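Local coordinates for protein probable glucarate dehydratase (Mycobacterium smegmatis str. MC2 155, PDB 3VDG) that probably dehydrates glucarate or a related acid sugar, as a metal-dependent member of the enolase superfamily, at residues 86-91 / 137-142; 96-101 / 148-153. All coordinates share one frame; numbering follows the deposited sequence. Where two conformers were deposited one is given.

Contact 1 of 2, residues 86-91 / 137-142; sequences QAAAHA and SPFEVA
Phe139 reaches from helix 131-151 to Ala88 and Ala89 of helix 79-92, and its ring is the bridge between the two. At Pro138 the helix is kinked, because the proline N cannot bond to the turn before. Phe139 follows. Its CG stands anti to the carbonyl carbon (chi1 -65°), which sends the ring out toward 86-91. CE2 meets CB of Ala88 at 3.6 Å. CZ lies 4.1 Å from CB of Ala89 and 3.9 Å from the Ala89 backbone N. Ala88 CB and Ala89 N stand obliquely to the ring. Ala33, Ile61, Leu85 and Ile92 also touch this ring, so it is packed between helix and sheet. Next in sequence, the carboxylate of Glu140 takes bonds from Leu323 N and Gln324 NE2. The backbones are well separated, with 8.1 Å between CA of Ala89 and CA of Phe139. One large ring set against two methyl groups spans that distance. The side-chain contacts are apolar, and the peptide N of Ala89 also lies against the ring. No polar bond joins the two segments, so the contact rests on shape and burial.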
loop_
_atom_site.group_PDB
_atom_site.type_symbol
_atom_site.label_atom_id
_atom_site.label_comp_id
_atom_site.label_asym_id
_atom_site.label_seq_id
_atom_site.Cartn_x
_atom_site.Cartn_y
_atom_site.Cartn_z
ATOM N N GLN A 86 -8.346 -12.247 -22.722
ATOM C CA GLN A 86 -9.586 -12.003 -23.493
ATOM C C GLN A 86 -10.790 -12.050 -22.563
ATOM O O GLN A 86 -11.630 -11.236 -22.656
ATOM C CB GLN A 86 -9.745 -13.027 -24.628
ATOM C CG GLN A 86 -8.777 -12.810 -25.777
ATOM C CD GLN A 86 -8.995 -11.473 -26.462
ATOM O OE1 GLN A 86 -10.133 -11.036 -26.640
ATOM N NE2 GLN A 86 -7.910 -10.816 -26.843
ATOM N N ALA A 87 -10.839 -12.999 -21.656
ATOM C CA ALA A 87 -11.943 -13.080 -20.707
ATOM C C ALA A 87 -11.980 -11.844 -19.769
ATOM O O ALA A 87 -13.049 -11.327 -19.445
ATOM C CB ALA A 87 -11.862 -14.373 -19.906
ATOM N N ALA A 88 -10.807 -11.363 -19.373
ATOM C CA ALA A 88 -10.688 -10.186 -18.513
ATOM C C ALA A 88 -11.181 -8.962 -19.250
ATOM O O ALA A 88 -11.939 -8.161 -18.708
ATOM C CB ALA A 88 -9.226 -9.976 -18.097
ATOM N N ALA A 89 -10.717 -8.803 -20.481
ATOM C CA ALA A 89 -11.116 -7.660 -21.299
ATOM C C ALA A 89 -12.638 -7.587 -21.404
ATOM O O ALA A 89 -13.228 -6.507 -21.279
ATOM C CB ALA A 89 -10.493 -7.759 -22.684
ATOM N N HIS A 90 -13.280 -8.730 -21.627
ATOM C CA HIS A 90 -14.740 -8.758 -21.764
ATOM C C HIS A 90 -15.408 -8.367 -20.472
ATOM O O HIS A 90 -16.395 -7.615 -20.456
ATOM C CB HIS A 90 -15.216 -10.141 -22.223
ATOM C CG HIS A 90 -16.720 -10.263 -22.343
ATOM N ND1 HIS A 90 -17.409 -9.742 -23.379
ATOM C CD2 HIS A 90 -17.658 -10.879 -21.516
ATOM C CE1 HIS A 90 -18.720 -10.003 -23.220
ATOM N NE2 HIS A 90 -18.872 -10.697 -22.080
ATOM N N ALA A 91 -14.864 -8.847 -19.359
ATOM C CA ALA A 91 -15.443 -8.594 -18.031
ATOM C C ALA A 91 -15.406 -7.131 -17.582
ATOM O O ALA A 91 -16.185 -6.718 -16.716
ATOM C CB ALA A 91 -14.733 -9.457 -16.980
ATOM N N SER A 137 -2.713 -7.265 -13.969
ATOM C CA SER A 137 -1.591 -6.349 -14.135
ATOM C C SER A 137 -1.610 -5.445 -15.393
ATOM O O SER A 137 -1.595 -4.216 -15.270
ATOM C CB SER A 137 -0.269 -7.132 -14.065
ATOM O OG SER A 137 0.811 -6.244 -14.232
ATOM N N PRO A 138 -1.605 -6.034 -16.614
ATOM C CA PRO A 138 -1.535 -5.163 -17.796
ATOM C C PRO A 138 -2.735 -4.221 -17.944
ATOM O O PRO A 138 -2.600 -3.112 -18.486
ATOM C CB PRO A 138 -1.525 -6.156 -18.975
ATOM C CG PRO A 138 -2.166 -7.396 -18.431
ATOM C CD PRO A 138 -1.688 -7.461 -16.986
ATOM N N PHE A 139 -3.900 -4.649 -17.481
ATOM C CA PHE A 139 -5.066 -3.767 -17.534
ATOM C C PHE A 139 -4.937 -2.633 -16.536
ATOM O O PHE A 139 -5.327 -1.494 -16.820
ATOM C CB PHE A 139 -6.359 -4.542 -17.316
ATOM C CG PHE A 139 -6.633 -5.528 -18.400
ATOM C CD1 PHE A 139 -7.106 -5.101 -19.641
ATOM C CD2 PHE A 139 -6.377 -6.876 -18.203
ATOM C CE1 PHE A 139 -7.319 -6.005 -20.673
ATOM C CE2 PHE A 139 -6.605 -7.791 -19.231
ATOM C CZ PHE A 139 -7.083 -7.353 -20.460
ATOM N N GLU A 140 -4.377 -2.939 -15.367
ATOM C CA GLU A 140 -4.152 -1.911 -14.352
ATOM C C GLU A 140 -3.140 -0.895 -14.858
ATOM O O GLU A 140 -3.299 0.307 -14.659
ATOM C CB GLU A 140 -3.645 -2.545 -13.052
ATOM C CG GLU A 140 -3.625 -1.601 -11.864
ATOM C CD GLU A 140 -2.242 -1.028 -11.549
ATOM O OE1 GLU A 140 -1.294 -1.192 -12.360
ATOM O OE2 GLU A 140 -2.101 -0.403 -10.469
ATOM N N VAL A 141 -2.086 -1.365 -15.512
ATOM C CA VAL A 141 -1.060 -0.430 -16.026
ATOM C C VAL A 141 -1.691 0.460 -17.107
ATOM O O VAL A 141 -1.500 1.670 -17.108
ATOM C CB VAL A 141 0.175 -1.175 -16.583
ATOM C CG1 VAL A 141 1.077 -0.231 -17.381
ATOM C CG2 VAL A 141 0.987 -1.800 -15.433
ATOM N N ALA A 142 -2.466 -0.150 -18.005
ATOM C CA ALA A 142 -3.170 0.609 -19.034
ATOM C C ALA A 142 -4.170 1.615 -18.431
ATOM O O ALA A 142 -4.352 2.732 -18.957
ATOM C CB ALA A 142 -3.871 -0.343 -20.015
#

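Contact 2 of 2, residues 96-101 / 148-153; sequences SVFSTN and GQVTGR
The apolar part of this contact is the ring of Phe98 against Val150 and Thr151 at the end of helix 131-151. The ring edge does the touching. Its CZ lies 3.9 Å from CG1 of Val150 and 4.1 Å from CG2 of Thr151, both near the ring plane. The CA-CB bond of Phe98 does not aim at 148-153, but CG beside the backbone N (chi1 -71°) carries the ring across. On Val150, chi1 of 82° sets CG1 between the backbone N and the carbonyl carbon, where it meets the ring.

Most of the hydrogen bonds lie within a segment; two go to Gln147, just before 148-153. Ser96 to Ser99 form a type I turn, closed by Ser99 N to Ser96 O at 3.0 Å. Ser96 OG accepts from Phe98 N at 3.1 Å, an ST turn that steadies the residue carrying the ring. In the other segment Gly152 leaves the helix with positive phi. Arg153 N bonds to Gly148 O at 2.9 Å, and Gly152 N bonds weakly to Gln149 O at 3.4 Å. Thr151 OG1 bonds to Gln147 O, while CG2 is the branch that meets the ring. Val97 O bonds to Gln147 NE2, a further tie to helix 131-151.

Charge enters at the subunit interface. Phe98 makes a cation-pi contact with Arg153 of the second subunit, and Arg153 makes the same contact with Phe98 of that subunit.

The whole is a helix C-terminus ended by a Schellman motif and packed against the turn leading into helix 100-111. In this enolase-superfamily protein it lies at the dimer interface, where reciprocal Phe-Arg pairs join the two copies.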
loop_
_atom_site.group_PDB
_atom_site.type_symbol
_atom_site.label_atom_id
_atom_site.label_comp_id
_atom_site.label_asym_id
_atom_site.label_seq_id
_atom_site.Cartn_x
_atom_site.Cartn_y
_atom_site.Cartn_z
ATOM N N SER A 96 -15.038 2.441 -15.121
ATOM C CA SER A 96 -14.175 3.620 -15.068
ATOM C C SER A 96 -12.714 3.210 -14.956
ATOM O O SER A 96 -12.409 2.305 -14.194
ATOM C CB SER A 96 -14.511 4.449 -13.834
ATOM O OG SER A 96 -13.564 5.492 -13.667
ATOM N N VAL A 97 -11.815 3.905 -15.646
ATOM C CA VAL A 97 -10.389 3.572 -15.561
ATOM C C VAL A 97 -9.824 3.972 -14.209
ATOM O O VAL A 97 -8.700 3.615 -13.903
ATOM C CB VAL A 97 -9.540 4.252 -16.672
ATOM C CG1 VAL A 97 -9.934 3.731 -18.055
ATOM C CG2 VAL A 97 -9.664 5.773 -16.618
ATOM N N PHE A 98 -10.585 4.730 -13.413
ATOM C CA PHE A 98 -10.157 5.060 -12.052
ATOM C C PHE A 98 -10.610 4.003 -11.039
ATOM O O PHE A 98 -10.176 4.005 -9.882
ATOM C CB PHE A 98 -10.681 6.444 -11.638
ATOM C CG PHE A 98 -9.995 7.581 -12.349
ATOM C CD1 PHE A 98 -8.851 8.163 -11.810
ATOM C CD2 PHE A 98 -10.485 8.060 -13.560
ATOM C CE1 PHE A 98 -8.205 9.199 -12.454
ATOM C CE2 PHE A 98 -9.836 9.095 -14.216
ATOM C CZ PHE A 98 -8.698 9.667 -13.668
ATOM N N SER A 99 -11.473 3.093 -11.473
ATOM C CA SER A 99 -12.002 2.068 -10.556
ATOM C C SER A 99 -11.200 0.760 -10.627
ATOM O O SER A 99 -11.750 -0.305 -10.892
ATOM C CB SER A 99 -13.481 1.788 -10.834
ATOM O OG SER A 99 -14.290 2.931 -10.587
ATOM N N THR A 100 -9.906 0.838 -10.349
ATOM C CA THR A 100 -9.044 -0.324 -10.470
ATOM C C THR A 100 -9.326 -1.402 -9.409
ATOM O O THR A 100 -9.134 -2.582 -9.683
ATOM C CB THR A 100 -7.548 0.076 -10.503
ATOM O OG1 THR A 100 -7.266 0.912 -9.378
ATOM C CG2 THR A 100 -7.240 0.859 -11.818
ATOM N N ASN A 101 -9.805 -1.012 -8.226
ATOM C CA ASN A 101 -10.193 -2.011 -7.208
ATOM C C ASN A 101 -11.326 -2.890 -7.739
ATOM O O ASN A 101 -11.280 -4.120 -7.654
ATOM C CB ASN A 101 -10.664 -1.352 -5.909
ATOM C CG ASN A 101 -9.525 -0.713 -5.121
ATOM O OD1 ASN A 101 -8.379 -1.145 -5.214
ATOM N ND2 ASN A 101 -9.841 0.337 -4.361
ATOM N N GLY A 148 -3.394 9.037 -16.265
ATOM C CA GLY A 148 -2.355 10.067 -16.429
ATOM C C GLY A 148 -2.662 10.944 -17.632
ATOM O O GLY A 148 -2.534 12.164 -17.576
ATOM N N GLN A 149 -3.099 10.334 -18.729
ATOM C CA GLN A 149 -3.379 11.113 -19.924
ATOM C C GLN A 149 -4.530 12.083 -19.692
ATOM O O GLN A 149 -4.482 13.240 -20.089
ATOM C CB GLN A 149 -3.722 10.211 -21.106
ATOM C CG GLN A 149 -2.536 9.401 -21.622
ATOM C CD GLN A 149 -2.991 8.446 -22.692
ATOM O OE1 GLN A 149 -3.661 8.863 -23.641
ATOM N NE2 GLN A 149 -2.681 7.150 -22.529
ATOM N N VAL A 150 -5.581 11.612 -19.052
ATOM C CA VAL A 150 -6.747 12.468 -18.879
ATOM C C VAL A 150 -6.524 13.574 -17.831
ATOM O O VAL A 150 -7.101 14.652 -17.938
ATOM C CB VAL A 150 -8.025 11.629 -18.615
ATOM C CG1 VAL A 150 -8.098 11.233 -17.158
ATOM C CG2 VAL A 150 -9.272 12.410 -19.037
ATOM N N THR A 151 -5.655 13.330 -16.851
ATOM C CA THR A 151 -5.343 14.336 -15.833
ATOM C C THR A 151 -4.123 15.199 -16.185
ATOM O O THR A 151 -3.809 16.156 -15.481
ATOM C CB THR A 151 -5.050 13.695 -14.462
ATOM O OG1 THR A 151 -3.958 12.779 -14.582
ATOM C CG2 THR A 151 -6.271 12.966 -13.942
ATOM N N GLY A 152 -3.411 14.843 -17.246
ATOM C CA GLY A 152 -2.186 15.549 -17.575
ATOM C C GLY A 152 -1.027 15.235 -16.641
ATOM O O GLY A 152 -0.086 16.015 -16.566
ATOM N N ARG A 153 -1.078 14.105 -15.931
ATOM C CA ARG A 153 -0.009 13.762 -14.952
ATOM C C ARG A 153 0.768 12.508 -15.387
ATOM O O ARG A 153 0.189 11.596 -15.969
ATOM C CB ARG A 153 -0.573 13.496 -13.537
ATOM C CG ARG A 153 -1.585 14.520 -12.987
ATOM C CD ARG A 153 -1.075 15.954 -13.082
ATOM N NE ARG A 153 0.204 16.119 -12.400
ATOM C CZ ARG A 153 0.873 17.264 -12.368
ATOM N NH1 ARG A 153 0.370 18.330 -12.999
ATOM N NH2 ARG A 153 2.033 17.342 -11.717
#

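Overall arrangement
Both contacts use helix 131-151, contact 1 near its middle and contact 2 at its C-terminal end. Their centres are 14 Å apart, and their nearest atoms are about 4 Å apart without touching. Along the chain the segments alternate: 86-91, 96-101, 137-142, 148-153. Helix 79-92 and the turn before helix 100-111 therefore meet helix 131-151 in the same order. Both contacts join this long helix to the preceding helical segments in the N-terminal part of the chain. Contact 1 also packs on strands 30-41 and 55-65. It is internal to the subunit, whereas contact 2 also reaches the second subunit. The sodium ion is bound by Asp244, Glu269 and Asn292, which belong to neither contact.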